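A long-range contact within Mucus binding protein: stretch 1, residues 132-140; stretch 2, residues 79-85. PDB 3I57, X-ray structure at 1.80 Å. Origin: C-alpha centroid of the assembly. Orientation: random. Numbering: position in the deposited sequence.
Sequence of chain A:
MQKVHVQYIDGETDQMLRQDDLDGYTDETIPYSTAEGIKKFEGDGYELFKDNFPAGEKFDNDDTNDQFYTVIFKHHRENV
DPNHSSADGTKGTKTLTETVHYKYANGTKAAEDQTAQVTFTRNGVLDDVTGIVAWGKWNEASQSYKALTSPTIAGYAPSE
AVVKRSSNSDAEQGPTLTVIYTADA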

# COMPACT_ATOMS: atom_id res chain seq x y z
N ILE A 132 6.02 -0.79 2.13
CA ILE A 132 4.94 -0.37 1.24
C ILE A 132 3.64 -1.07 1.57
O ILE A 132 3.60 -2.31 1.77
CB ILE A 132 5.30 -0.65 -0.23
CG1 ILE A 132 6.64 0.02 -0.59
CG2 ILE A 132 4.14 -0.24 -1.21
CD1 ILE A 132 7.19 -0.37 -2.00
N VAL A 133 2.56 -0.29 1.63
CA VAL A 133 1.25 -0.89 1.82
C VAL A 133 0.61 -1.13 0.46
O VAL A 133 0.54 -0.21 -0.36
CB VAL A 133 0.31 0.07 2.59
CG1 VAL A 133 -1.08 -0.53 2.70
CG2 VAL A 133 0.87 0.34 4.00
N ALA A 134 0.16 -2.36 0.21
CA ALA A 134 -0.72 -2.65 -0.90
C ALA A 134 -2.13 -2.34 -0.45
O ALA A 134 -2.72 -3.08 0.34
CB ALA A 134 -0.60 -4.12 -1.30
N TRP A 135 -2.69 -1.25 -0.98
CA TRP A 135 -4.02 -0.81 -0.54
C TRP A 135 -5.11 -1.60 -1.24
O TRP A 135 -5.02 -1.83 -2.44
CB TRP A 135 -4.21 0.69 -0.81
CG TRP A 135 -3.29 1.52 0.04
CD1 TRP A 135 -2.16 2.21 -0.36
CD2 TRP A 135 -3.39 1.71 1.46
NE1 TRP A 135 -1.58 2.81 0.72
CE2 TRP A 135 -2.30 2.52 1.85
CE3 TRP A 135 -4.29 1.27 2.44
CZ2 TRP A 135 -2.10 2.93 3.17
CZ3 TRP A 135 -4.09 1.66 3.75
CH2 TRP A 135 -3.00 2.48 4.10
N GLY A 136 -6.14 -1.99 -0.49
CA GLY A 136 -7.28 -2.71 -1.04
C GLY A 136 -8.34 -1.78 -1.62
O GLY A 136 -8.10 -0.59 -1.88
N LYS A 137 -9.52 -2.35 -1.85
CA LYS A 137 -10.60 -1.59 -2.46
C LYS A 137 -11.05 -0.48 -1.53
O LYS A 137 -10.96 -0.63 -0.30
CB LYS A 137 -11.78 -2.50 -2.66
CG LYS A 137 -11.58 -3.55 -3.72
CD LYS A 137 -12.88 -4.35 -3.86
CE LYS A 137 -12.67 -5.60 -4.69
NZ LYS A 137 -11.97 -6.63 -3.90
N TRP A 138 -11.57 0.60 -2.09
CA TRP A 138 -12.21 1.61 -1.24
C TRP A 138 -13.37 0.98 -0.47
O TRP A 138 -14.20 0.23 -1.04
CB TRP A 138 -12.69 2.80 -2.07
CG TRP A 138 -11.55 3.59 -2.70
CD1 TRP A 138 -11.20 3.64 -4.03
CD2 TRP A 138 -10.60 4.41 -2.01
NE1 TRP A 138 -10.12 4.45 -4.20
CE2 TRP A 138 -9.73 4.94 -2.98
CE3 TRP A 138 -10.40 4.75 -0.66
CZ2 TRP A 138 -8.67 5.80 -2.65
CZ3 TRP A 138 -9.34 5.59 -0.33
CH2 TRP A 138 -8.50 6.12 -1.33
N ASN A 139 -13.42 1.23 0.83
CA ASN A 139 -14.40 0.58 1.69
C ASN A 139 -15.83 1.05 1.42
O ASN A 139 -16.78 0.29 1.61
CB ASN A 139 -14.09 0.84 3.16
CG ASN A 139 -12.83 0.14 3.63
OD1 ASN A 139 -12.00 0.73 4.36
ND2 ASN A 139 -12.67 -1.10 3.22
N GLU A 140 -15.97 2.31 1.00
CA GLU A 140 -17.32 2.86 0.77
C GLU A 140 -17.55 3.02 -0.74
O GLU A 140 -16.72 3.62 -1.42
CB GLU A 140 -17.46 4.22 1.48
CG GLU A 140 -16.99 4.26 2.94
CD GLU A 140 -15.48 4.45 3.09
OE1 GLU A 140 -14.77 4.66 2.07
OE2 GLU A 140 -15.00 4.41 4.24
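Stretch 2, residues 79-85: NVDPNHS

Stretch 2 (N79-S85) leaves the end of a strand, folds through a turn and lies against the extended segment of stretch 1 that includes V133 and W135, burying 247 Å² in all, both sides summed. From P82 to S85 the chain runs broadly counter to stretch 1, with CA-CA separations of 8.5 Å for W135-P82 and 7.6 Å for V133-S85. At that spacing the two backbones do not pair, and no hydrogen bond crosses the contact; the contact consists of apolar packing and of carbonyl oxygens set against side-chain carbons. N79, extended, stays clear of stretch 1. V80, the last strand residue and buried, points toward stretch 1 with chi1 in the m well. Its CG2 meets V133 CG1 at 3.9 Å and W135 CH2 at 4.5 Å, so one methyl serves both the valine and the indole. At D81 the chain enters a type I beta turn that ends at H84, closed by H84 N to D81 O at 3.1 Å. The CA-to-CB bond of D81 points away, but its carbonyl O lies 3.7 Å from W135 CZ3, at the ring edge and near its plane. P82 also directs its CB away; its backbone O comes within 4.0 Å of W135 CH2, and its CG lies 4.3 Å from N139 OD1, an outlying touch beyond the strand. N83, exposed, turns from stretch 1 and makes no contact. H84, which closes the turn with an extended phi/psi of -77/143, brings its O to 3.3 Å from W135 CZ2, again at the ring edge, where the carbon-bound hydrogens face the carbonyl. Its CB is 4.4 Å from W135 CH2, while its ring CD2 approaches V133 CG2 at 4.1 Å. Finally S85, whose CA-to-CB bond points away, sets its O 3.4 Å from V133 CG2. The indole of W135 (chi1 m) thus reaches the turn although its CA-to-CB bond points sideways.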

# COMPACT_ATOMS: atom_id res chain seq x y z
N ASN A 79 -1.95 -6.97 7.97
CA ASN A 79 -3.05 -6.10 7.59
C ASN A 79 -2.97 -4.80 8.36
O ASN A 79 -2.76 -4.79 9.59
CB ASN A 79 -4.39 -6.76 7.88
CG ASN A 79 -4.54 -8.12 7.23
OD1 ASN A 79 -4.20 -8.30 6.07
ND2 ASN A 79 -5.09 -9.07 7.98
N VAL A 80 -3.17 -3.68 7.67
CA VAL A 80 -3.16 -2.37 8.33
C VAL A 80 -4.44 -1.57 8.08
O VAL A 80 -5.20 -1.84 7.15
CB VAL A 80 -1.91 -1.50 7.93
CG1 VAL A 80 -0.60 -2.18 8.31
CG2 VAL A 80 -1.91 -1.18 6.41
N ASP A 81 -4.66 -0.59 8.95
CA ASP A 81 -5.84 0.26 8.91
C ASP A 81 -5.61 1.40 7.89
O ASP A 81 -4.50 1.62 7.44
CB ASP A 81 -6.13 0.80 10.32
CG ASP A 81 -6.47 -0.32 11.34
OD1 ASP A 81 -6.88 -1.43 10.91
OD2 ASP A 81 -6.34 -0.12 12.57
N PRO A 82 -6.68 2.12 7.52
CA PRO A 82 -6.59 3.19 6.55
C PRO A 82 -5.65 4.33 6.96
O PRO A 82 -5.28 5.13 6.13
CB PRO A 82 -8.04 3.70 6.46
CG PRO A 82 -8.87 2.44 6.72
CD PRO A 82 -8.08 1.84 7.90
N ASN A 83 -5.28 4.43 8.23
CA ASN A 83 -4.45 5.55 8.66
C ASN A 83 -2.98 5.22 8.56
O ASN A 83 -2.14 6.04 8.90
CB ASN A 83 -4.76 5.97 10.09
CG ASN A 83 -6.24 6.19 10.31
OD1 ASN A 83 -6.88 5.47 11.10
ND2 ASN A 83 -6.81 7.14 9.59
N HIS A 84 -2.67 4.03 8.10
CA HIS A 84 -1.27 3.61 8.13
C HIS A 84 -0.47 4.28 7.01
O HIS A 84 -0.99 4.49 5.91
CB HIS A 84 -1.17 2.09 8.06
CG HIS A 84 0.17 1.56 8.47
ND1 HIS A 84 0.38 0.86 9.64
CD2 HIS A 84 1.38 1.62 7.86
CE1 HIS A 84 1.65 0.51 9.74
NE2 HIS A 84 2.28 0.96 8.66
N SER A 85 0.78 4.62 7.29
CA SER A 85 1.63 5.22 6.26
C SER A 85 2.22 4.12 5.38
O SER A 85 2.20 2.94 5.74
CB SER A 85 2.74 6.07 6.88
OG SER A 85 3.59 5.27 7.69